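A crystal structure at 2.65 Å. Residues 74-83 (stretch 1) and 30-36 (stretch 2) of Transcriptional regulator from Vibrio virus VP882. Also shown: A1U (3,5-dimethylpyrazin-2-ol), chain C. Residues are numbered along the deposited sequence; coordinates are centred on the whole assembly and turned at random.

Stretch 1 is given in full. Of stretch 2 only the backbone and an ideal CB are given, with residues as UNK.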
# COMPACT_ATOMS: atom_id res chain seq x y z
N PHE A 74 -16.22 7.63 11.57
CA PHE A 74 -15.64 6.33 11.85
C PHE A 74 -16.72 5.25 11.84
O PHE A 74 -16.66 4.30 11.06
CB PHE A 74 -14.93 6.33 13.21
CG PHE A 74 -13.71 7.22 13.27
CD1 PHE A 74 -13.22 7.86 12.15
CD2 PHE A 74 -13.05 7.38 14.48
CE1 PHE A 74 -12.09 8.66 12.23
CE2 PHE A 74 -11.92 8.18 14.57
CZ PHE A 74 -11.44 8.82 13.44
N GLN A 75 -17.76 5.44 12.67
CA GLN A 75 -18.76 4.39 12.79
C GLN A 75 -19.45 4.15 11.45
O GLN A 75 -19.85 3.02 11.16
CB GLN A 75 -19.75 4.69 13.92
CG GLN A 75 -20.75 5.79 13.68
CD GLN A 75 -21.12 6.52 14.96
OE1 GLN A 75 -20.44 6.39 15.98
NE2 GLN A 75 -22.18 7.32 14.91
N ALA A 76 -19.60 5.19 10.63
CA ALA A 76 -20.22 4.98 9.33
C ALA A 76 -19.41 3.97 8.52
O ALA A 76 -19.96 2.97 8.03
CB ALA A 76 -20.34 6.30 8.57
N GLN A 77 -18.09 4.16 8.46
CA GLN A 77 -17.23 3.16 7.85
C GLN A 77 -17.48 1.81 8.48
O GLN A 77 -17.68 0.81 7.79
CB GLN A 77 -15.76 3.58 8.00
CG GLN A 77 -15.47 5.03 7.61
CD GLN A 77 -14.24 5.59 8.30
OE1 GLN A 77 -13.60 4.91 9.11
NE2 GLN A 77 -13.89 6.83 7.98
N ASP A 78 -17.55 1.78 9.82
CA ASP A 78 -17.73 0.56 10.58
C ASP A 78 -18.97 -0.23 10.20
O ASP A 78 -19.11 -1.37 10.66
CB ASP A 78 -17.78 0.89 12.07
CG ASP A 78 -16.41 1.07 12.66
OD1 ASP A 78 -15.61 0.12 12.57
OD2 ASP A 78 -16.14 2.16 13.20
N ARG A 79 -19.88 0.33 9.41
CA ARG A 79 -21.04 -0.45 9.01
C ARG A 79 -20.98 -0.92 7.56
O ARG A 79 -21.53 -1.98 7.25
CB ARG A 79 -22.33 0.35 9.26
CG ARG A 79 -22.38 1.02 10.63
CD ARG A 79 -23.11 0.16 11.65
NE ARG A 79 -22.19 -0.75 12.34
CZ ARG A 79 -21.42 -0.40 13.36
NH1 ARG A 79 -20.62 -1.29 13.92
NH2 ARG A 79 -21.46 0.84 13.84
N LEU A 80 -20.19 -0.25 6.72
CA LEU A 80 -20.09 -0.63 5.32
C LEU A 80 -19.05 -1.70 5.10
O LEU A 80 -19.09 -2.40 4.08
CB LEU A 80 -19.74 0.59 4.46
CG LEU A 80 -20.93 1.31 3.82
CD1 LEU A 80 -20.52 2.14 2.56
CD2 LEU A 80 -22.07 0.32 3.54
N VAL A 81 -18.14 -1.85 6.06
CA VAL A 81 -17.41 -3.10 6.21
C VAL A 81 -18.36 -4.24 6.59
O VAL A 81 -18.25 -5.35 6.06
CB VAL A 81 -16.28 -2.91 7.24
CG1 VAL A 81 -16.81 -2.33 8.54
CG2 VAL A 81 -15.57 -4.21 7.49
N GLU A 82 -19.28 -3.99 7.52
CA GLU A 82 -20.06 -5.09 8.09
C GLU A 82 -21.04 -5.68 7.08
O GLU A 82 -21.35 -6.87 7.15
CB GLU A 82 -20.79 -4.63 9.35
CG GLU A 82 -19.99 -4.88 10.64
CD GLU A 82 -20.36 -3.92 11.75
OE1 GLU A 82 -21.44 -3.30 11.66
OE2 GLU A 82 -19.57 -3.78 12.71
N GLN A 83 -21.44 -4.89 6.09
CA GLN A 83 -22.35 -5.45 5.06
C GLN A 83 -21.52 -6.02 3.91
O GLN A 83 -22.02 -6.00 2.78
CB GLN A 83 -23.29 -4.39 4.53
CG GLN A 83 -24.44 -4.08 5.47
CD GLN A 83 -24.84 -2.64 5.32
OE1 GLN A 83 -25.21 -2.20 4.23
NE2 GLN A 83 -24.75 -1.89 6.40
N UNK A 30 -10.76 -4.35 17.91
CA UNK A 30 -12.04 -4.79 17.35
C UNK A 30 -13.18 -4.10 18.11
O UNK A 30 -13.10 -3.89 19.33
CB UNK A 30 -12.18 -6.31 17.43
N UNK A 31 -14.22 -3.74 17.39
CA UNK A 31 -15.45 -3.26 18.02
C UNK A 31 -16.64 -4.01 17.44
O UNK A 31 -16.51 -4.82 16.52
CB UNK A 31 -15.62 -1.75 17.82
N UNK A 32 -17.82 -3.71 17.99
CA UNK A 32 -19.03 -4.48 17.78
C UNK A 32 -19.88 -3.86 16.67
O UNK A 32 -19.45 -2.93 15.98
CB UNK A 32 -19.83 -4.57 19.08
N UNK A 33 -21.09 -4.38 16.49
CA UNK A 33 -22.04 -3.85 15.52
C UNK A 33 -22.63 -2.52 15.98
O UNK A 33 -23.29 -1.85 15.18
CB UNK A 33 -23.16 -4.86 15.27
N UNK A 34 -22.44 -2.15 17.24
CA UNK A 34 -22.77 -0.82 17.72
C UNK A 34 -21.55 0.10 17.71
O UNK A 34 -21.57 1.16 18.35
CB UNK A 34 -23.36 -0.90 19.13
N UNK A 35 -20.51 -0.29 16.98
CA UNK A 35 -19.21 0.39 16.95
C UNK A 35 -18.65 0.66 18.35
O UNK A 35 -17.89 1.61 18.55
CB UNK A 35 -19.33 1.71 16.19
N UNK A 36 -19.02 -0.17 19.33
CA UNK A 36 -18.51 -0.04 20.69
C UNK A 36 -17.29 -0.94 20.86
O UNK A 36 -17.31 -2.11 20.46
CB UNK A 36 -19.59 -0.39 21.72
CAB A1U C . -9.64 6.06 13.22
CAC A1U C . -9.05 5.87 14.49
CAE A1U C . -10.47 4.04 14.84
CAF A1U C . -10.99 4.30 13.56
CAG A1U C . -7.96 6.80 14.95
CAH A1U C . -10.95 2.91 15.70
NAA A1U C . -10.63 5.28 12.73
NAD A1U C . -9.49 4.85 15.28
OAI A1U C . -12.02 3.43 13.14

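Position 30 lies on an extended backbone (phi/psi -140/142), and nothing of stretch 1 comes within 5.5 Å of its ideal CB. Stretch 1 imposes no choice; a branched residue would suit the strand, and the deposited residue is I30.

At position 31 CA-to-CB points toward stretch 1, but the CB itself is too far for a short side chain to bridge well. What lies ahead is the carboxylate of D78 and, farther off and to one side, A1U OAI. A long donor is wanted, preferably a cation, so lysine or arginine would both be reasonable. The residue is K31. Its NZ forms a salt bridge with D78, at 3.1 Å from OD2, and gives a weak hydrogen bond to A1U OAI at 3.3 Å. K31 NZ, touching both D78 and A1U, ties the helix to the bound group; F74, with A1U over one face of its ring, meets the ligand separately.

At position 32 CA-to-CB points away, and the contact belongs to the backbone: its carbonyl O lies 2.9 Å from R79 NH1, near the plane of the guanidinium. Many side chains, polar ones especially, would fit; the deposited one is D32, where a type I turn begins.

Position 33 points sideways, its ideal CB 4.3 Å from E82 OE1 and 4.6 Å from R79 NH1. These charges are already paired in a salt bridge (R79 NE to E82 OE1, 2.7 Å), so a neutral polar side chain is one comfortable choice among several; the backbone angles leave it open. It is T33, whose OG1 remains 3.9 Å from E82 OE1. Its carbonyl O sits over one face of the R79 guanidinium, 3.0 Å from CZ, a favourable electrostatic contact although the angles to NE and NH1 are poor for hydrogen bonding.

Position 34 points away into space that stretch 1 leaves empty. Almost any turn-compatible residue would serve; it is K34.

Position 35 has positive phi (50/28), which glycine, asparagine or aspartate tolerate well. Its CB points toward the helix, 3.3 Å from R79 NH2 and 3.8 Å from Q75 CB, so the room is tight and a small residue is indicated: glycine, alanine or serine. The residue is S35. Its OG approaches Q75 CB at 3.7 Å, while its N closes the turn by hydrogen bonding to D32 O at 3.0 Å.

Position 36 points away again, its backbone extended at -93/134. A beta-branched residue is one of several that suit, and V36 is found; its O accepts a hydrogen bond from D32 N at 3.0 Å.

Stretch 2, residues 30-36: IKDTKSV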
# COMPACT_ATOMS: atom_id res chain seq x y z
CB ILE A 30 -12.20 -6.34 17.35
CG1 ILE A 30 -12.46 -6.93 18.74
CG2 ILE A 30 -11.01 -7.02 16.70
CD1 ILE A 30 -13.92 -6.92 19.16
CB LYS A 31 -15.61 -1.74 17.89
CG LYS A 31 -15.41 -1.19 16.52
CD LYS A 31 -14.59 0.06 16.63
CE LYS A 31 -14.48 0.75 15.31
NZ LYS A 31 -13.94 2.12 15.45
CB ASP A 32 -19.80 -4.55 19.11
CG ASP A 32 -20.88 -5.59 19.12
OD1 ASP A 32 -22.05 -5.21 19.36
OD2 ASP A 32 -20.59 -6.79 18.89
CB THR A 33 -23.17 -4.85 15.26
OG1 THR A 33 -24.13 -4.26 14.38
CG2 THR A 33 -23.86 -5.23 16.56
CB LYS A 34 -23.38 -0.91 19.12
CG LYS A 34 -24.84 -1.35 19.12
CD LYS A 34 -25.15 -2.25 20.30
CE LYS A 34 -25.72 -1.47 21.47
NZ LYS A 34 -25.95 -2.32 22.66
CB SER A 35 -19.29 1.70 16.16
OG SER A 35 -18.24 2.58 16.54
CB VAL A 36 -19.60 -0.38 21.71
CG1 VAL A 36 -19.22 0.08 23.08
CG2 VAL A 36 -20.92 0.26 21.30
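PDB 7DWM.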